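Long-range contact in acetylornithine aminotransferase (Aquifex aeolicus, PDB 2EH6), which catalyses the pyridoxal-phosphate-dependent transfer of an amino group from N(2)-acetyl-L-ornithine to 2-oxoglutarate, a step of arginine biosynthesis: residues N116-H128 / L168-Q182. Numbering follows the deposited sequence.
Sequences NKWKFISFENSFH and LLDEETAGIIIEVIQ. With PLP (pyridoxal-5'-phosphate), chain C.
Glu-172 O takes two backbone donors at once: Lys-119 N at 3.0 Å, nearly straight, and Trp-118 N on a more bent path. Lys-119, its chain extended beyond CG, crosses Asp-170 at about a right angle, in a long salt bridge from NZ to OD2. From here the strands run parallel; a beta bulge shifts their register between Lys-119 and Phe-120, and Ala-174 N meets Lys-119 O at 2.7 Å. Ile-121 CD1 presses on the CB atoms of Leu-168 and Leu-169, while Phe-123 CE2 packs 3.5 Å from Ile-178 CD1.

Phe-127, His-128 and Glu-179 line the PLP pocket toward the C-terminal ends of the two strands. Ile-177 CG2 sits over one face of the His-128 ring in a CH-pi contact, 3.8 Å from its centroid. A water in that ring's plane joins His-128 NE2 to Phe-123 N and Ile-177 O, and His-128 ND1 is hydrogen-bonded to Asp-212 OD2. With CG anti to its carbonyl carbon (chi1 -62°), Glu-179 extends to Phe-127 N, which meets OE2 at 3.0 Å from above the carboxylate plane; OE1 lies 3.4 Å from PLP C2A. An alanine here is likely to leave Phe-127 N without this acceptor and open a gap beside the cofactor's methyl group.

The pair lies inside the large mixed sheet of this class-III aminotransferase, flanked by strand 154-157, at the sheet's edge within this chain, beside 119-123, and by 208-212 beside 173-178, with helix 95-112 against Phe-120 and His-128, and helix 192-205 against Ile-176 and Ile-178.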
ATOM      1  N   ASN A 116      20.622 -12.308  17.950  1.00 52.29           N
ATOM      2  CA  ASN A 116      19.415 -11.782  18.576  1.00 52.52           C
ATOM      3  C   ASN A 116      19.331 -10.259  18.563  1.00 51.19           C
ATOM      4  O   ASN A 116      19.387  -9.610  19.611  1.00 51.76           O
ATOM      5  CB  ASN A 116      19.313 -12.294  20.019  1.00 55.18           C
ATOM      6  CG  ASN A 116      18.067 -11.797  20.731  1.00 57.98           C
ATOM      7  OD1 ASN A 116      16.946 -11.974  20.249  1.00 59.36           O
ATOM      8  ND2 ASN A 116      18.259 -11.173  21.889  1.00 59.42           N
ATOM      9  N   LYS A 117      19.198  -9.691  17.370  1.00 48.05           N
ATOM     10  CA  LYS A 117      19.080  -8.247  17.222  1.00 45.69           C
ATOM     11  C   LYS A 117      17.705  -7.978  16.629  1.00 43.24           C
ATOM     12  O   LYS A 117      17.414  -8.405  15.516  1.00 42.50           O
ATOM     13  CB  LYS A 117      20.161  -7.712  16.284  1.00 44.05           C
ATOM     14  CG  LYS A 117      21.576  -7.950  16.766  1.00 44.47           C
ATOM     15  CD  LYS A 117      22.571  -7.304  15.825  1.00 45.29           C
ATOM     16  CE  LYS A 117      23.978  -7.376  16.374  1.00 45.86           C
ATOM     17  NZ  LYS A 117      24.906  -6.541  15.569  1.00 46.89           N
ATOM     18  N   TRP A 118      16.859  -7.279  17.372  1.00 41.21           N
ATOM     19  CA  TRP A 118      15.518  -7.000  16.887  1.00 40.66           C
ATOM     20  C   TRP A 118      15.028  -5.588  17.185  1.00 39.58           C
ATOM     21  O   TRP A 118      13.912  -5.227  16.808  1.00 37.65           O
ATOM     22  CB  TRP A 118      14.524  -8.016  17.464  1.00 42.15           C
ATOM     23  CG  TRP A 118      14.608  -8.057  18.963  0.50 42.45           C
ATOM     24  CD1 TRP A 118      15.514  -8.751  19.714  0.50 43.51           C
ATOM     25  CD2 TRP A 118      13.822  -7.295  19.888  0.50 42.81           C
ATOM     26  NE1 TRP A 118      15.345  -8.465  21.047  0.50 43.70           N
ATOM     27  CE2 TRP A 118      14.314  -7.575  21.183  0.50 43.15           C
ATOM     28  CE3 TRP A 118      12.753  -6.400  19.749  0.50 41.66           C
ATOM     29  CZ2 TRP A 118      13.771  -6.989  22.334  0.50 42.17           C
ATOM     30  CZ3 TRP A 118      12.214  -5.819  20.894  0.50 41.57           C
ATOM     31  CH2 TRP A 118      12.726  -6.118  22.169  0.50 41.04           C
ATOM     32  N   LYS A 119      15.861  -4.794  17.853  1.00 36.21           N
ATOM     33  CA  LYS A 119      15.493  -3.425  18.191  1.00 35.12           C
ATOM     34  C   LYS A 119      15.924  -2.441  17.111  1.00 32.79           C
ATOM     35  O   LYS A 119      16.819  -2.716  16.315  1.00 32.12           O
ATOM     36  CB  LYS A 119      16.129  -3.006  19.519  1.00 37.02           C
ATOM     37  CG  LYS A 119      15.744  -3.868  20.709  1.00 39.72           C
ATOM     38  CD  LYS A 119      16.365  -3.321  21.992  1.00 42.83           C
ATOM     39  CE  LYS A 119      16.038  -4.211  23.181  1.00 43.22           C
ATOM     40  NZ  LYS A 119      16.618  -3.664  24.438  1.00 46.82           N
ATOM     41  N   PHE A 120      15.282  -1.285  17.100  1.00 31.20           N
ATOM     42  CA  PHE A 120      15.603  -0.256  16.127  1.00 29.55           C
ATOM     43  C   PHE A 120      15.657   1.088  16.807  1.00 27.35           C
ATOM     44  O   PHE A 120      14.910   1.356  17.751  1.00 28.13           O
ATOM     45  CB  PHE A 120      14.542  -0.206  15.023  1.00 28.92           C
ATOM     46  CG  PHE A 120      14.517  -1.415  14.150  1.00 27.86           C
ATOM     47  CD1 PHE A 120      15.367  -1.517  13.056  1.00 27.38           C
ATOM     48  CD2 PHE A 120      13.656  -2.466  14.431  1.00 27.77           C
ATOM     49  CE1 PHE A 120      15.358  -2.653  12.250  1.00 26.56           C
ATOM     50  CE2 PHE A 120      13.640  -3.603  13.637  1.00 25.91           C
ATOM     51  CZ  PHE A 120      14.492  -3.698  12.544  1.00 27.30           C
ATOM     52  N   ILE A 121      16.560   1.924  16.326  1.00 27.33           N
ATOM     53  CA  ILE A 121      16.699   3.271  16.832  1.00 28.45           C
ATOM     54  C   ILE A 121      16.295   4.181  15.683  1.00 28.97           C
ATOM     55  O   ILE A 121      16.872   4.103  14.602  1.00 29.38           O
ATOM     56  CB  ILE A 121      18.158   3.598  17.211  1.00 30.09           C
ATOM     57  CG1 ILE A 121      18.595   2.737  18.402  1.00 30.17           C
ATOM     58  CG2 ILE A 121      18.289   5.091  17.531  1.00 29.52           C
ATOM     59  CD1 ILE A 121      20.047   2.944  18.809  1.00 31.06           C
ATOM     60  N   SER A 122      15.284   5.010  15.900  1.00 30.75           N
ATOM     61  CA  SER A 122      14.863   5.953  14.874  1.00 31.15           C
ATOM     62  C   SER A 122      15.015   7.323  15.522  1.00 32.27           C
ATOM     63  O   SER A 122      15.575   7.425  16.614  1.00 30.91           O
ATOM     64  CB  SER A 122      13.417   5.697  14.431  1.00 30.31           C
ATOM     65  OG  SER A 122      12.511   5.820  15.507  1.00 32.88           O
ATOM     66  N   PHE A 123      14.515   8.370  14.879  1.00 31.87           N
ATOM     67  CA  PHE A 123      14.680   9.705  15.433  1.00 31.59           C
ATOM     68  C   PHE A 123      13.417  10.504  15.700  1.00 32.22           C
ATOM     69  O   PHE A 123      12.370  10.273  15.090  1.00 30.92           O
ATOM     70  CB  PHE A 123      15.605  10.503  14.515  1.00 33.30           C
ATOM     71  CG  PHE A 123      17.003   9.966  14.464  1.00 34.45           C
ATOM     72  CD1 PHE A 123      17.950  10.364  15.405  1.00 34.33           C
ATOM     73  CD2 PHE A 123      17.367   9.034  13.502  1.00 33.96           C
ATOM     74  CE1 PHE A 123      19.241   9.838  15.388  1.00 34.69           C
ATOM     75  CE2 PHE A 123      18.656   8.502  13.478  1.00 35.23           C
ATOM     76  CZ  PHE A 123      19.593   8.907  14.425  1.00 34.40           C
ATOM     77  N   GLU A 124      13.531  11.443  16.635  1.00 32.50           N
ATOM     78  CA  GLU A 124      12.430  12.321  16.986  1.00 32.80           C
ATOM     79  C   GLU A 124      12.115  13.173  15.760  1.00 32.93           C
ATOM     80  O   GLU A 124      13.019  13.530  15.003  1.00 31.80           O
ATOM     81  CB  GLU A 124      12.828  13.221  18.161  1.00 35.39           C
ATOM     82  CG  GLU A 124      12.656  12.565  19.527  1.00 38.98           C
ATOM     83  CD  GLU A 124      13.190  13.416  20.667  1.00 42.06           C
ATOM     84  OE1 GLU A 124      13.143  14.661  20.561  1.00 42.20           O
ATOM     85  OE2 GLU A 124      13.647  12.839  21.675  1.00 43.61           O
ATOM     86  N   ASN A 125      10.835  13.488  15.574  1.00 32.77           N
ATOM     87  CA  ASN A 125      10.376  14.296  14.446  1.00 33.58           C
ATOM     88  C   ASN A 125      10.415  13.553  13.126  1.00 31.37           C
ATOM     89  O   ASN A 125      10.219  14.155  12.073  1.00 31.47           O
ATOM     90  CB  ASN A 125      11.208  15.566  14.304  1.00 36.24           C
ATOM     91  CG  ASN A 125      11.183  16.412  15.541  1.00 38.17           C
ATOM     92  OD1 ASN A 125      10.118  16.770  16.036  1.00 41.87           O
ATOM     93  ND2 ASN A 125      12.361  16.745  16.053  1.00 39.30           N
ATOM     94  N   SER A 126      10.676  12.254  13.179  1.00 30.75           N
ATOM     95  CA  SER A 126      10.728  11.456  11.966  1.00 30.03           C
ATOM     96  C   SER A 126       9.324  11.014  11.581  1.00 29.52           C
ATOM     97  O   SER A 126       8.404  11.035  12.404  1.00 28.52           O
ATOM     98  CB  SER A 126      11.601  10.222  12.174  1.00 30.66           C
ATOM     99  OG  SER A 126      10.970   9.303  13.051  1.00 31.43           O
ATOM    100  N   PHE A 127       9.164  10.631  10.321  1.00 27.94           N
ATOM    101  CA  PHE A 127       7.879  10.151   9.833  1.00 27.83           C
ATOM    102  C   PHE A 127       8.164   9.045   8.845  1.00 26.35           C
ATOM    103  O   PHE A 127       8.743   9.296   7.795  1.00 27.48           O
ATOM    104  CB  PHE A 127       7.088  11.248   9.123  1.00 27.27           C
ATOM    105  CG  PHE A 127       5.718  10.805   8.718  1.00 28.52           C
ATOM    106  CD1 PHE A 127       4.685  10.774   9.648  1.00 29.75           C
ATOM    107  CD2 PHE A 127       5.484  10.316   7.436  1.00 30.54           C
ATOM    108  CE1 PHE A 127       3.437  10.252   9.313  1.00 31.75           C
ATOM    109  CE2 PHE A 127       4.244   9.791   7.088  1.00 32.73           C
ATOM    110  CZ  PHE A 127       3.218   9.757   8.028  1.00 32.18           C
ATOM    111  N   HIS A 128       7.747   7.826   9.173  1.00 25.57           N
ATOM    112  CA  HIS A 128       8.008   6.687   8.301  1.00 25.32           C
ATOM    113  C   HIS A 128       6.759   5.965   7.808  1.00 24.13           C
ATOM    114  O   HIS A 128       6.850   5.055   6.990  1.00 24.85           O
ATOM    115  CB  HIS A 128       8.932   5.697   9.024  1.00 25.44           C
ATOM    116  CG  HIS A 128      10.249   6.291   9.423  1.00 25.77           C
ATOM    117  ND1 HIS A 128      11.162   6.762   8.502  1.00 25.73           N
ATOM    118  CD2 HIS A 128      10.794   6.518  10.642  1.00 24.75           C
ATOM    119  CE1 HIS A 128      12.209   7.258   9.139  1.00 25.70           C
ATOM    120  NE2 HIS A 128      12.010   7.122  10.438  1.00 26.08           N
ATOM    121  N   LEU A 168      21.162   4.657  23.413  1.00 46.75           N
ATOM    122  CA  LEU A 168      20.099   3.720  23.061  1.00 44.84           C
ATOM    123  C   LEU A 168      20.595   2.476  22.336  1.00 44.06           C
ATOM    124  O   LEU A 168      19.852   1.506  22.187  1.00 43.59           O
ATOM    125  CB  LEU A 168      19.051   4.425  22.187  1.00 44.16           C
ATOM    126  CG  LEU A 168      18.332   5.648  22.771  1.00 43.34           C
ATOM    127  CD1 LEU A 168      17.525   6.335  21.683  1.00 43.52           C
ATOM    128  CD2 LEU A 168      17.429   5.220  23.917  1.00 42.29           C
ATOM    129  N   LEU A 169      21.844   2.495  21.888  1.00 43.50           N
ATOM    130  CA  LEU A 169      22.380   1.355  21.159  1.00 45.28           C
ATOM    131  C   LEU A 169      22.989   0.274  22.051  1.00 46.56           C
ATOM    132  O   LEU A 169      23.839   0.553  22.895  1.00 47.66           O
ATOM    133  CB  LEU A 169      23.414   1.835  20.136  1.00 44.70           C
ATOM    134  CG  LEU A 169      23.785   0.871  19.001  1.00 46.94           C
ATOM    135  CD1 LEU A 169      24.446   1.650  17.879  1.00 47.65           C
ATOM    136  CD2 LEU A 169      24.709  -0.229  19.511  1.00 47.74           C
ATOM    137  N   ASP A 170      22.531  -0.960  21.863  1.00 47.14           N
ATOM    138  CA  ASP A 170      23.037  -2.102  22.615  1.00 47.54           C
ATOM    139  C   ASP A 170      23.271  -3.240  21.631  1.00 47.82           C
ATOM    140  O   ASP A 170      23.142  -3.043  20.423  1.00 48.15           O
ATOM    141  CB  ASP A 170      22.055  -2.531  23.712  1.00 49.10           C
ATOM    142  CG  ASP A 170      20.664  -2.812  23.185  1.00 50.97           C
ATOM    143  OD1 ASP A 170      20.523  -3.654  22.276  1.00 51.73           O
ATOM    144  OD2 ASP A 170      19.706  -2.193  23.691  1.00 54.13           O
ATOM    145  N   GLU A 171      23.615  -4.420  22.137  1.00 46.57           N
ATOM    146  CA  GLU A 171      23.907  -5.564  21.271  1.00 46.36           C
ATOM    147  C   GLU A 171      22.644  -6.211  20.661  1.00 44.23           C
ATOM    148  O   GLU A 171      22.709  -7.106  19.830  1.00 44.01           O
ATOM    149  CB  GLU A 171      24.725  -6.594  22.061  1.00 48.71           C
ATOM    150  CG  GLU A 171      24.007  -7.096  23.316  1.00 52.30           C
ATOM    151  CD  GLU A 171      24.019  -6.013  24.368  1.00 55.19           C
ATOM    152  OE1 GLU A 171      25.070  -5.425  24.596  1.00 57.28           O
ATOM    153  OE2 GLU A 171      22.976  -5.778  24.972  1.00 55.71           O
ATOM    154  N   GLU A 172      21.463  -5.750  21.120  1.00 42.80           N
ATOM    155  CA  GLU A 172      20.220  -6.291  20.556  1.00 42.56           C
ATOM    156  C   GLU A 172      19.629  -5.362  19.485  1.00 39.81           C
ATOM    157  O   GLU A 172      18.541  -5.567  18.963  1.00 39.42           O
ATOM    158  CB  GLU A 172      19.212  -6.487  21.693  1.00 44.92           C
ATOM    159  CG  GLU A 172      19.569  -7.663  22.609  1.00 49.18           C
ATOM    160  CD  GLU A 172      18.494  -7.831  23.660  1.00 53.37           C
ATOM    161  OE1 GLU A 172      17.357  -8.105  23.297  1.00 56.13           O
ATOM    162  OE2 GLU A 172      18.813  -7.736  24.845  1.00 56.27           O
ATOM    163  N   THR A 173      20.382  -4.283  19.187  1.00 38.13           N
ATOM    164  CA  THR A 173      19.944  -3.350  18.152  1.00 37.31           C
ATOM    165  C   THR A 173      20.187  -3.914  16.752  1.00 36.57           C
ATOM    166  O   THR A 173      21.303  -4.246  16.372  1.00 34.18           O
ATOM    167  CB  THR A 173      20.727  -2.043  18.313  1.00 37.72           C
ATOM    168  OG1 THR A 173      20.509  -1.522  19.627  1.00 37.31           O
ATOM    169  CG2 THR A 173      20.245  -1.013  17.286  1.00 39.12           C
ATOM    170  N   ALA A 174      19.113  -4.034  15.974  1.00 35.18           N
ATOM    171  CA  ALA A 174      19.199  -4.587  14.628  1.00 33.66           C
ATOM    172  C   ALA A 174      19.571  -3.530  13.604  1.00 32.62           C
ATOM    173  O   ALA A 174      20.261  -3.817  12.627  1.00 32.61           O
ATOM    174  CB  ALA A 174      17.871  -5.241  14.246  1.00 33.41           C
ATOM    175  N   GLY A 175      19.111  -2.306  13.827  1.00 32.57           N
ATOM    176  CA  GLY A 175      19.420  -1.249  12.888  1.00 32.36           C
ATOM    177  C   GLY A 175      18.980   0.133  13.310  1.00 30.89           C
ATOM    178  O   GLY A 175      18.260   0.308  14.295  1.00 31.03           O
ATOM    179  N   ILE A 176      19.438   1.119  12.548  1.00 31.50           N
ATOM    180  CA  ILE A 176      19.107   2.519  12.778  1.00 31.55           C
ATOM    181  C   ILE A 176      18.357   3.008  11.535  1.00 32.26           C
ATOM    182  O   ILE A 176      18.804   2.782  10.408  1.00 31.82           O
ATOM    183  CB  ILE A 176      20.385   3.359  12.981  1.00 32.48           C
ATOM    184  CG1 ILE A 176      21.134   2.859  14.223  1.00 33.48           C
ATOM    185  CG2 ILE A 176      20.029   4.831  13.123  1.00 31.45           C
ATOM    186  CD1 ILE A 176      22.387   3.641  14.554  1.00 32.59           C
ATOM    187  N   ILE A 177      17.216   3.663  11.751  1.00 31.39           N
ATOM    188  CA  ILE A 177      16.375   4.171  10.665  1.00 29.48           C
ATOM    189  C   ILE A 177      16.417   5.695  10.656  1.00 28.82           C
ATOM    190  O   ILE A 177      16.168   6.331  11.682  1.00 28.57           O
ATOM    191  CB  ILE A 177      14.908   3.731  10.859  1.00 29.85           C
ATOM    192  CG1 ILE A 177      14.835   2.211  11.010  1.00 26.94           C
ATOM    193  CG2 ILE A 177      14.069   4.185   9.675  1.00 28.17           C
ATOM    194  CD1 ILE A 177      13.465   1.700  11.416  1.00 28.43           C
ATOM    195  N   ILE A 178      16.690   6.290   9.501  1.00 28.56           N
ATOM    196  CA  ILE A 178      16.777   7.742   9.453  1.00 28.37           C
ATOM    197  C   ILE A 178      16.413   8.360   8.106  1.00 27.51           C
ATOM    198  O   ILE A 178      16.474   7.700   7.071  1.00 27.74           O
ATOM    199  CB  ILE A 178      18.219   8.172   9.816  1.00 29.73           C
ATOM    200  CG1 ILE A 178      18.307   9.689   9.989  1.00 30.95           C
ATOM    201  CG2 ILE A 178      19.187   7.690   8.731  1.00 29.19           C
ATOM    202  CD1 ILE A 178      19.660  10.161  10.510  1.00 32.73           C
ATOM    203  N   GLU A 179      16.023   9.633   8.135  1.00 26.89           N
ATOM    204  CA  GLU A 179      15.723  10.381   6.917  1.00 27.22           C
ATOM    205  C   GLU A 179      16.890  11.360   6.799  1.00 28.16           C
ATOM    206  O   GLU A 179      17.198  12.045   7.768  1.00 28.11           O
ATOM    207  CB  GLU A 179      14.423  11.183   7.066  1.00 27.45           C
ATOM    208  CG  GLU A 179      13.185  10.347   7.300  1.00 28.71           C
ATOM    209  CD  GLU A 179      12.056  11.157   7.896  1.00 31.03           C
ATOM    210  OE1 GLU A 179      11.404  11.930   7.155  1.00 29.42           O
ATOM    211  OE2 GLU A 179      11.829  11.033   9.116  1.00 31.63           O
ATOM    212  N   VAL A 180      17.544  11.421   5.640  1.00 29.21           N
ATOM    213  CA  VAL A 180      18.663  12.346   5.454  1.00 31.65           C
ATOM    214  C   VAL A 180      18.176  13.760   5.759  1.00 31.61           C
ATOM    215  O   VAL A 180      18.891  14.570   6.356  1.00 30.71           O
ATOM    216  CB  VAL A 180      19.219  12.269   4.015  1.00 32.87           C
ATOM    217  CG1 VAL A 180      20.247  13.361   3.792  1.00 35.91           C
ATOM    218  CG2 VAL A 180      19.864  10.908   3.791  1.00 35.55           C
ATOM    219  N   ILE A 181      16.951  14.045   5.332  1.00 30.73           N
ATOM    220  CA  ILE A 181      16.288  15.319   5.592  1.00 29.41           C
ATOM    221  C   ILE A 181      14.868  14.923   6.006  1.00 29.75           C
ATOM    222  O   ILE A 181      14.165  14.255   5.249  1.00 26.96           O
ATOM    223  CB  ILE A 181      16.207  16.220   4.330  1.00 29.08           C
ATOM    224  CG1 ILE A 181      17.611  16.611   3.860  1.00 30.71           C
ATOM    225  CG2 ILE A 181      15.407  17.483   4.649  1.00 28.16           C
ATOM    226  CD1 ILE A 181      17.628  17.437   2.583  1.00 30.25           C
ATOM    227  N   GLN A 182      14.453  15.307   7.208  1.00 31.01           N
ATOM    228  CA  GLN A 182      13.111  14.969   7.675  1.00 32.32           C
ATOM    229  C   GLN A 182      12.108  15.960   7.089  1.00 32.22           C
ATOM    230  O   GLN A 182      12.007  17.094   7.548  1.00 33.93           O
ATOM    231  CB  GLN A 182      13.043  15.022   9.203  1.00 31.57           C
ATOM    232  CG  GLN A 182      14.068  14.160   9.924  1.00 31.48           C
ATOM    233  CD  GLN A 182      13.903  14.230  11.431  1.00 31.72           C
ATOM    234  OE1 GLN A 182      13.840  15.316  12.002  1.00 30.84           O
ATOM    235  NE2 GLN A 182      13.832  13.071  12.083  1.00 31.77           N
TER
HETATM  236  N1  PLP C1001       8.350   7.920   5.090  1.00 40.84           N
HETATM  237  C2  PLP C1001       8.677   9.165   4.696  1.00 41.06           C
HETATM  238  C2A PLP C1001      10.063   9.699   4.948  1.00 40.23           C
HETATM  239  C3  PLP C1001       7.728   9.979   4.043  1.00 43.17           C
HETATM  240  O3  PLP C1001       8.057  11.243   3.640  1.00 48.34           O
HETATM  241  C4  PLP C1001       6.413   9.454   3.810  1.00 41.56           C
HETATM  242  C4A PLP C1001       5.420  10.305   3.112  1.00 43.09           C
HETATM  243  C5  PLP C1001       6.109   8.106   4.259  1.00 40.82           C
HETATM  244  C6  PLP C1001       7.124   7.378   4.898  1.00 41.32           C
HETATM  245  C5A PLP C1001       4.733   7.495   4.048  1.00 40.81           C
HETATM  246  O4P PLP C1001       4.577   7.143   2.672  1.00 41.58           O
HETATM  247  P   PLP C1001       3.102   6.503   2.448  1.00 39.36           P
HETATM  248  O1P PLP C1001       2.974   6.152   1.015  1.00 39.63           O
HETATM  249  O2P PLP C1001       2.887   5.190   3.329  1.00 41.05           O
HETATM  250  O3P PLP C1001       1.987   7.593   2.846  1.00 38.70           O
HETATM  251  O   HOH W   1      23.839  -4.486  17.668  1.00 54.82           O
HETATM  252  O   HOH W   2      14.044   8.076  11.779  1.00 29.09           O
HETATM  253  O   HOH W   3      14.531  16.688  14.225  1.00 32.23           O
HETATM  254  O   HOH W   4      10.016  13.666   9.025  1.00 36.90           O